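Long-range contacts in putative c-1-tetrahydrofolate synthase, cytoplasmic (Leishmania major, PDB 4A26), which probably catalyses, as a homodimer, the NADP-dependent oxidation of methylenetetrahydrofolate and the hydrolysis of the resulting methenyl form in one-carbon metabolism: residues K150-L155 / G275-M280; P143-T148 / L286-E291; A233-V238 / A268-V273. All coordinates share one frame; numbering follows the deposited sequence.

Contact 1 of 3, residues K150-L155 / G275-M280; sequences KGVIVL and GGVGPM
Met280 lies alongside Leu155, the two side chains running past one another in opposite directions. The CD1 branch of Leu155 touches the middle of the methionine chain, with Leu155 CD1 3.4 Å from Met280 SD and about as near to Met280 CG. Beyond CG the methionine is bent twice (chi2 -62°, chi3 -55°), which curls its terminal methyl back over the helical turn that starts at Gly151: Met280 CE stands 3.5 Å from Gly151 O. That carbonyl oxygen already accepts the helical bond from Leu155 N, so the methyl rests against a turn that is bonded within itself. The same methyl meets Val154, Met280 CE to Val154 CG1 measuring 4.1 Å. Gly151 carries no side chain on the face turned to Met280, and the CA atoms of the two segments are nearest there, Gly151 CA and Met280 CA being 5.5 Å apart.

Residues 275-280 belong to the Pro-Gly-Gly-Val-Gly-Pro-Met-Thr signature of methylenetetrahydrofolate dehydrogenase/cyclohydrolases. Gly275, Val277 and Gly278 all have positive phi in this turn, and Gly278 serves as N-cap of helix 279-297, whose first turn bears Met280. Val277 and Met280 of the signature pack on Val152, Val154 and Leu155 of helix 147-159, probably one of the two long helices that join the folate-binding and NAD(P)-binding domains in this family.

Further back in the loop, Val277 approaches Val152 obliquely, one methyl to one methyl. Its CG1, anti to the carbonyl carbon (chi1 -55°), is the branch that makes the contact, with Val277 CG1 4.0 Å from Val152 CG2. Val238 touches both valines. Met280 also packs on Ile14 and Ala15 of helix 11-32, while Leu155 also touches Ile9.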
loop_
_atom_site.group_PDB
_atom_site.type_symbol
_atom_site.label_atom_id
_atom_site.label_comp_id
_atom_site.label_asym_id
_atom_site.label_seq_id
_atom_site.Cartn_x
_atom_site.Cartn_y
_atom_site.Cartn_z
ATOM N N LYS A 150 7.902 -8.318 7.574
ATOM C CA LYS A 150 8.571 -9.342 6.768
ATOM C C LYS A 150 8.859 -10.603 7.592
ATOM O O LYS A 150 8.701 -11.721 7.100
ATOM C CB LYS A 150 9.869 -8.795 6.162
ATOM C CG LYS A 150 10.468 -9.674 5.064
ATOM C CD LYS A 150 11.959 -9.413 4.872
ATOM C CE LYS A 150 12.481 -9.976 3.557
ATOM N NZ LYS A 150 13.903 -9.570 3.318
ATOM N N GLY A 151 9.269 -10.411 8.843
ATOM C CA GLY A 151 9.584 -11.518 9.749
ATOM C C GLY A 151 8.384 -12.354 10.155
ATOM O O GLY A 151 8.538 -13.504 10.561
ATOM N N VAL A 152 7.190 -11.779 10.065
ATOM C CA VAL A 152 5.962 -12.544 10.270
ATOM C C VAL A 152 5.735 -13.511 9.106
ATOM O O VAL A 152 5.400 -14.672 9.317
ATOM C CB VAL A 152 4.733 -11.621 10.421
ATOM C CG1 VAL A 152 3.442 -12.429 10.349
ATOM C CG2 VAL A 152 4.819 -10.840 11.732
ATOM N N ILE A 153 5.919 -13.028 7.879
ATOM C CA ILE A 153 5.774 -13.880 6.694
ATOM C C ILE A 153 6.833 -14.989 6.680
ATOM O O ILE A 153 6.524 -16.134 6.342
ATOM C CB ILE A 153 5.819 -13.060 5.377
ATOM C CG1 ILE A 153 4.444 -12.473 5.062
ATOM C CG2 ILE A 153 6.208 -13.924 4.206
ATOM C CD1 ILE A 153 3.898 -11.561 6.107
ATOM N N VAL A 154 8.064 -14.654 7.065
ATOM C CA VAL A 154 9.159 -15.634 7.101
ATOM C C VAL A 154 8.921 -16.711 8.168
ATOM O O VAL A 154 9.224 -17.881 7.952
ATOM C CB VAL A 154 10.531 -14.953 7.316
ATOM C CG1 VAL A 154 11.616 -15.991 7.571
ATOM C CG2 VAL A 154 10.892 -14.093 6.106
ATOM N N LEU A 155 8.373 -16.312 9.309
ATOM C CA LEU A 155 7.884 -17.266 10.309
ATOM C C LEU A 155 6.994 -18.339 9.686
ATOM O O LEU A 155 7.144 -19.521 9.986
ATOM C CB LEU A 155 7.108 -16.538 11.417
ATOM C CG LEU A 155 7.806 -16.316 12.762
ATOM C CD1 LEU A 155 9.311 -16.161 12.617
ATOM C CD2 LEU A 155 7.201 -15.094 13.451
ATOM N N GLY A 275 8.505 -14.777 22.294
ATOM C CA GLY A 275 8.728 -15.761 21.228
ATOM C C GLY A 275 8.120 -15.298 19.913
ATOM O O GLY A 275 8.471 -15.797 18.836
ATOM N N GLY A 276 7.186 -14.351 20.010
ATOM C CA GLY A 276 6.607 -13.695 18.842
ATOM C C GLY A 276 7.541 -12.586 18.392
ATOM O O GLY A 276 7.942 -11.748 19.207
ATOM N N VAL A 277 7.901 -12.597 17.106
ATOM C CA VAL A 277 8.809 -11.607 16.513
ATOM C C VAL A 277 10.031 -11.346 17.416
ATOM O O VAL A 277 10.659 -12.307 17.869
ATOM C CB VAL A 277 8.039 -10.331 16.114
ATOM C CG1 VAL A 277 6.886 -10.703 15.182
ATOM C CG2 VAL A 277 7.515 -9.580 17.335
ATOM N N GLY A 278 10.388 -10.084 17.656
ATOM C CA GLY A 278 11.425 -9.743 18.632
ATOM C C GLY A 278 12.808 -9.831 18.021
ATOM O O GLY A 278 13.268 -8.869 17.408
ATOM N N PRO A 279 13.495 -10.979 18.196
ATOM C CA PRO A 279 14.742 -11.182 17.451
ATOM C C PRO A 279 14.557 -11.414 15.945
ATOM O O PRO A 279 15.533 -11.325 15.201
ATOM C CB PRO A 279 15.364 -12.416 18.124
ATOM C CG PRO A 279 14.262 -13.054 18.881
ATOM C CD PRO A 279 13.360 -11.948 19.295
ATOM N N MET A 280 13.336 -11.721 15.504
ATOM C CA MET A 280 13.033 -11.776 14.067
ATOM C C MET A 280 13.169 -10.396 13.438
ATOM O O MET A 280 13.773 -10.258 12.377
ATOM C CB MET A 280 11.614 -12.301 13.799
ATOM C CG MET A 280 11.445 -13.811 13.903
ATOM S SD MET A 280 12.431 -14.778 12.730
ATOM C CE MET A 280 11.952 -14.078 11.155
#

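Contact 2 of 3, residues P143-T148 / L286-E291; sequences PFTPCT and LENTLE
Pro143 meets Glu291 at the partly exposed margin of the contact, where Pro143 O and Glu291 OE1 are 3.4 Å apart; both are acceptors, so this is proximity without a bond. The other carboxylate oxygen, Glu291 OE2, has a long, weak ion pair with Lys150 NZ.

Phe144 comes next and turns the edge of its ring to helix 279-297. Phe144 CE1 is 3.2 Å from Asn288 O, which lies near the ring plane. The amide plane of Asn288 is inclined 56° to the ring, and Phe144 CB sits 3.7 Å from Asn288 ND2.

Thr145 supplies the polar link through its main chain. With Asn288 CG anti to its own carbonyl carbon (chi1 -87°), the amide reaches this strand of chain, and Asn288 ND2 donates to Thr145 O over 2.8 Å in a nearly straight bond (169° at the hydrogen), the acceptor in the amide plane. Asn288 ND2 also donates to Ala124 O. A single buried amide nitrogen thus ties the segment leading into helix 147-159, and the chain around Ala124, to helix 279-297, the long C-terminal helix. That helix packs on helix 11-32 and, with helix 147-159, probably connects the two domains, as in relatives.

Where helix 147-159 begins, Cys147 SG reaches to 4.1 Å from Asn288 ND2 and packs on Thr281, Met284 and Leu285 of helix 279-297.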
loop_
_atom_site.group_PDB
_atom_site.type_symbol
_atom_site.label_atom_id
_atom_site.label_comp_id
_atom_site.label_asym_id
_atom_site.label_seq_id
_atom_site.Cartn_x
_atom_site.Cartn_y
_atom_site.Cartn_z
ATOM N N PRO A 143 12.982 -2.404 -2.339
ATOM C CA PRO A 143 14.300 -2.813 -1.847
ATOM C C PRO A 143 14.248 -3.299 -0.400
ATOM O O PRO A 143 14.995 -4.200 -0.032
ATOM C CB PRO A 143 15.129 -1.527 -1.949
ATOM C CG PRO A 143 14.135 -0.426 -1.918
ATOM C CD PRO A 143 12.925 -0.958 -2.617
ATOM N N PHE A 144 13.365 -2.697 0.397
ATOM C CA PHE A 144 13.172 -3.073 1.790
ATOM C C PHE A 144 11.695 -3.248 2.121
ATOM O O PHE A 144 10.860 -2.440 1.713
ATOM C CB PHE A 144 13.741 -1.997 2.711
ATOM C CG PHE A 144 15.147 -1.600 2.387
ATOM C CD1 PHE A 144 16.215 -2.382 2.799
ATOM C CD2 PHE A 144 15.405 -0.444 1.669
ATOM C CE1 PHE A 144 17.514 -2.014 2.498
ATOM C CE2 PHE A 144 16.696 -0.069 1.373
ATOM C CZ PHE A 144 17.755 -0.853 1.786
ATOM N N THR A 145 11.386 -4.306 2.867
ATOM C CA THR A 145 10.069 -4.482 3.478
ATOM C C THR A 145 10.211 -4.175 4.965
ATOM O O THR A 145 11.293 -4.372 5.522
ATOM C CB THR A 145 9.535 -5.922 3.295
ATOM O OG1 THR A 145 10.621 -6.859 3.363
ATOM C CG2 THR A 145 8.849 -6.063 1.952
ATOM N N PRO A 146 9.136 -3.675 5.610
ATOM C CA PRO A 146 9.197 -3.413 7.045
ATOM C C PRO A 146 9.562 -4.668 7.827
ATOM O O PRO A 146 8.963 -5.719 7.618
ATOM C CB PRO A 146 7.776 -2.949 7.380
ATOM C CG PRO A 146 7.267 -2.392 6.134
ATOM C CD PRO A 146 7.853 -3.230 5.039
ATOM N N CYS A 147 10.540 -4.539 8.718
ATOM C CA CYS A 147 11.160 -5.683 9.378
ATOM C C CYS A 147 10.165 -6.622 10.042
ATOM O O CYS A 147 10.032 -7.773 9.619
ATOM C CB CYS A 147 12.181 -5.203 10.402
ATOM S SG CYS A 147 13.523 -4.276 9.654
ATOM N N THR A 148 9.466 -6.140 11.068
ATOM C CA THR A 148 8.517 -6.979 11.799
ATOM C C THR A 148 7.526 -7.634 10.840
ATOM O O THR A 148 7.249 -8.828 10.946
ATOM C CB THR A 148 7.757 -6.189 12.880
ATOM O OG1 THR A 148 8.692 -5.664 13.826
ATOM C CG2 THR A 148 6.765 -7.081 13.610
ATOM N N LEU A 286 18.811 -6.957 9.556
ATOM C CA LEU A 286 20.116 -7.346 9.013
ATOM C C LEU A 286 19.994 -7.880 7.586
ATOM O O LEU A 286 20.834 -7.580 6.736
ATOM C CB LEU A 286 20.802 -8.380 9.906
ATOM C CG LEU A 286 21.287 -7.890 11.271
ATOM C CD1 LEU A 286 21.892 -9.046 12.065
ATOM C CD2 LEU A 286 22.297 -6.770 11.113
ATOM N N GLU A 287 18.946 -8.660 7.325
ATOM C CA GLU A 287 18.710 -9.195 5.981
ATOM C C GLU A 287 18.426 -8.073 4.988
ATOM O O GLU A 287 18.986 -8.050 3.888
ATOM C CB GLU A 287 17.563 -10.207 5.975
ATOM C CG GLU A 287 17.432 -10.949 4.649
ATOM C CD GLU A 287 17.250 -12.440 4.825
ATOM O OE1 GLU A 287 16.254 -12.852 5.461
ATOM O OE2 GLU A 287 18.105 -13.204 4.321
ATOM N N ASN A 288 17.553 -7.151 5.386
ATOM C CA ASN A 288 17.328 -5.924 4.638
ATOM C C ASN A 288 18.652 -5.243 4.305
ATOM O O ASN A 288 18.878 -4.841 3.171
ATOM C CB ASN A 288 16.420 -4.971 5.432
ATOM C CG ASN A 288 14.924 -5.233 5.199
ATOM O OD1 ASN A 288 14.531 -6.283 4.685
ATOM N ND2 ASN A 288 14.090 -4.269 5.587
ATOM N N THR A 289 19.532 -5.141 5.297
ATOM C CA THR A 289 20.826 -4.474 5.127
ATOM C C THR A 289 21.792 -5.261 4.248
ATOM O O THR A 289 22.656 -4.670 3.601
ATOM C CB THR A 289 21.507 -4.219 6.478
ATOM O OG1 THR A 289 20.563 -3.651 7.392
ATOM C CG2 THR A 289 22.685 -3.266 6.314
ATOM N N LEU A 290 21.661 -6.588 4.234
ATOM C CA LEU A 290 22.458 -7.420 3.331
ATOM C C LEU A 290 22.047 -7.127 1.891
ATOM O O LEU A 290 22.893 -6.818 1.057
ATOM C CB LEU A 290 22.283 -8.912 3.638
ATOM C CG LEU A 290 23.418 -9.870 3.237
ATOM C CD1 LEU A 290 22.905 -11.302 3.223
ATOM C CD2 LEU A 290 24.025 -9.528 1.899
ATOM N N GLU A 291 20.744 -7.215 1.618
ATOM C CA GLU A 291 20.193 -6.936 0.285
ATOM C C GLU A 291 20.636 -5.579 -0.254
ATOM O O GLU A 291 20.902 -5.448 -1.447
ATOM C CB GLU A 291 18.659 -7.013 0.290
ATOM C CG GLU A 291 18.104 -8.425 0.108
ATOM C CD GLU A 291 16.578 -8.495 0.233
ATOM O OE1 GLU A 291 15.888 -7.492 -0.093
ATOM O OE2 GLU A 291 16.073 -9.567 0.656
#

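Contact 3 of 3, residues A233-V238 / A268-V273; sequences AAVVDV and AWISPV
Ala233 O is gripped by two successive backbone donors, Ala268 N at 2.9 Å and Trp269 N at 3.3 Å, the second the longer but nearly straight bond. The strands then exchange bonds in parallel fashion. Val235 N donates to Trp269 O over 2.9 Å, and Val235 O receives Ser271 N at 3.0 Å, so Val235 bonds on both sides of Ile270.

These are neighbouring strands of the parallel Rossmann-type sheet of the NAD(P)-binding domain, their axes only 2° from parallel; strand 213-216 flanks 234-237 on its far side, and strand 7-8 lies beyond 269-271. Ala234 and Trp269 direct their CB atoms to one face, where helix 147-159 packs on Val236 and the tryptophan. Val235 and Ile270 occupy the other face, with Val235 CB 4.0 Å from Ile270 CG1 and helix 260-263 packed on Ile270.

Near the strand ends a side chain enters the bonding: Ser271 OG, set between its own backbone N and carbonyl carbon (chi1 69°), accepts Asp237 N at 3.1 Å. The Asp237 side chain, bonded through OD1 to Asp257 N and through OD2 to Val258 N, crosses that of Val273 at about a right angle, with Asp237 CG 3.9 Å from Val273 CG2.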
loop_
_atom_site.group_PDB
_atom_site.type_symbol
_atom_site.label_atom_id
_atom_site.label_comp_id
_atom_site.label_asym_id
_atom_site.label_seq_id
_atom_site.Cartn_x
_atom_site.Cartn_y
_atom_site.Cartn_z
ATOM N N ALA A 233 -5.758 -23.603 12.362
ATOM C CA ALA A 233 -5.233 -22.323 11.883
ATOM C C ALA A 233 -3.807 -22.076 12.352
ATOM O O ALA A 233 -3.308 -22.755 13.253
ATOM C CB ALA A 233 -6.130 -21.178 12.348
ATOM N N ALA A 234 -3.158 -21.102 11.721
ATOM C CA ALA A 234 -1.843 -20.639 12.137
ATOM C C ALA A 234 -2.027 -19.253 12.726
ATOM O O ALA A 234 -2.579 -18.368 12.068
ATOM C CB ALA A 234 -0.893 -20.590 10.958
ATOM N N VAL A 235 -1.573 -19.068 13.963
ATOM C CA VAL A 235 -1.741 -17.799 14.660
ATOM C C VAL A 235 -0.393 -17.170 15.005
ATOM O O VAL A 235 0.416 -17.779 15.702
ATOM C CB VAL A 235 -2.555 -17.982 15.956
ATOM C CG1 VAL A 235 -2.776 -16.630 16.643
ATOM C CG2 VAL A 235 -3.882 -18.653 15.656
ATOM N N VAL A 236 -0.161 -15.950 14.516
ATOM C CA VAL A 236 1.043 -15.194 14.875
ATOM C C VAL A 236 0.690 -14.004 15.766
ATOM O O VAL A 236 0.011 -13.073 15.335
ATOM C CB VAL A 236 1.819 -14.699 13.640
ATOM C CG1 VAL A 236 3.159 -14.115 14.071
ATOM C CG2 VAL A 236 2.035 -15.834 12.658
ATOM N N ASP A 237 1.163 -14.050 17.008
ATOM C CA ASP A 237 0.882 -13.015 17.992
ATOM C C ASP A 237 1.994 -11.972 17.959
ATOM O O ASP A 237 3.092 -12.213 18.440
ATOM C CB ASP A 237 0.778 -13.650 19.387
ATOM C CG ASP A 237 0.126 -12.738 20.412
ATOM O OD1 ASP A 237 0.108 -11.502 20.230
ATOM O OD2 ASP A 237 -0.382 -13.270 21.416
ATOM N N VAL A 238 1.696 -10.813 17.383
ATOM C CA VAL A 238 2.666 -9.719 17.278
ATOM C C VAL A 238 2.457 -8.657 18.369
ATOM O O VAL A 238 3.349 -7.848 18.643
ATOM C CB VAL A 238 2.613 -9.049 15.882
ATOM C CG1 VAL A 238 3.868 -8.226 15.643
ATOM C CG2 VAL A 238 2.474 -10.094 14.790
ATOM N N ALA A 268 -3.161 -25.198 14.800
ATOM C CA ALA A 268 -2.113 -26.140 14.409
ATOM C C ALA A 268 -0.737 -25.529 14.666
ATOM O O ALA A 268 0.195 -26.228 15.074
ATOM C CB ALA A 268 -2.258 -26.520 12.943
ATOM N N TRP A 269 -0.614 -24.227 14.410
ATOM C CA TRP A 269 0.614 -23.489 14.680
ATOM C C TRP A 269 0.307 -22.184 15.406
ATOM O O TRP A 269 -0.704 -21.537 15.136
ATOM C CB TRP A 269 1.347 -23.180 13.376
ATOM C CG TRP A 269 1.936 -24.376 12.715
ATOM C CD1 TRP A 269 1.325 -25.204 11.814
ATOM C CD2 TRP A 269 3.267 -24.885 12.892
ATOM N NE1 TRP A 269 2.196 -26.198 11.422
ATOM C CE2 TRP A 269 3.392 -26.023 12.067
ATOM C CE3 TRP A 269 4.363 -24.490 13.669
ATOM C CZ2 TRP A 269 4.568 -26.772 11.998
ATOM C CZ3 TRP A 269 5.537 -25.235 13.598
ATOM C CH2 TRP A 269 5.628 -26.365 12.769
ATOM N N ILE A 270 1.191 -21.801 16.321
ATOM C CA ILE A 270 1.056 -20.548 17.054
ATOM C C ILE A 270 2.433 -20.036 17.488
ATOM O O ILE A 270 3.355 -20.823 17.694
ATOM C CB ILE A 270 0.114 -20.725 18.270
ATOM C CG1 ILE A 270 -0.203 -19.384 18.926
ATOM C CG2 ILE A 270 0.717 -21.673 19.286
ATOM C CD1 ILE A 270 -1.503 -19.402 19.694
ATOM N N SER A 271 2.581 -18.716 17.591
ATOM C CA SER A 271 3.811 -18.107 18.104
ATOM C C SER A 271 3.491 -17.359 19.393
ATOM O O SER A 271 2.711 -16.406 19.378
ATOM C CB SER A 271 4.404 -17.138 17.089
ATOM O OG SER A 271 3.570 -16.002 16.945
ATOM N N PRO A 272 4.098 -17.774 20.513
ATOM C CA PRO A 272 3.763 -17.179 21.796
ATOM C C PRO A 272 4.453 -15.835 22.023
ATOM O O PRO A 272 5.432 -15.526 21.350
ATOM C CB PRO A 272 4.304 -18.206 22.782
ATOM C CG PRO A 272 5.525 -18.731 22.104
ATOM C CD PRO A 272 5.235 -18.705 20.629
ATOM N N VAL A 273 3.936 -15.050 22.965
ATOM C CA VAL A 273 4.635 -13.869 23.460
ATOM C C VAL A 273 5.046 -14.141 24.906
ATOM O O VAL A 273 4.190 -14.410 25.739
ATOM C CB VAL A 273 3.757 -12.607 23.393
ATOM C CG1 VAL A 273 4.339 -11.497 24.268
ATOM C CG2 VAL A 273 3.612 -12.141 21.955
#

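In the fold
Contacts 1 and 2 join the same two helices, 147-159 and 279-297, with centres about 13 Å apart; contact 3 lies within the sheet that helix 147-159 covers. Contacts 1 and 3 are buried, whereas contact 2 is only partly so. Their chemistry differs: side-chain packing in contact 1, an amide-to-backbone bond in contact 2, and repeated main-chain bonds in contact 3. Lys150 bridges the first two, lying beside Thr145 and Asn288, and Val277 CG1 rests on Thr148 CG2. Val236 connects sheet to helix by touching Leu155, and Val238 packs on Thr148. Along the chain, contact 3 is nested inside the loop closed by contact 1, and contact 1 inside that closed by contact 2.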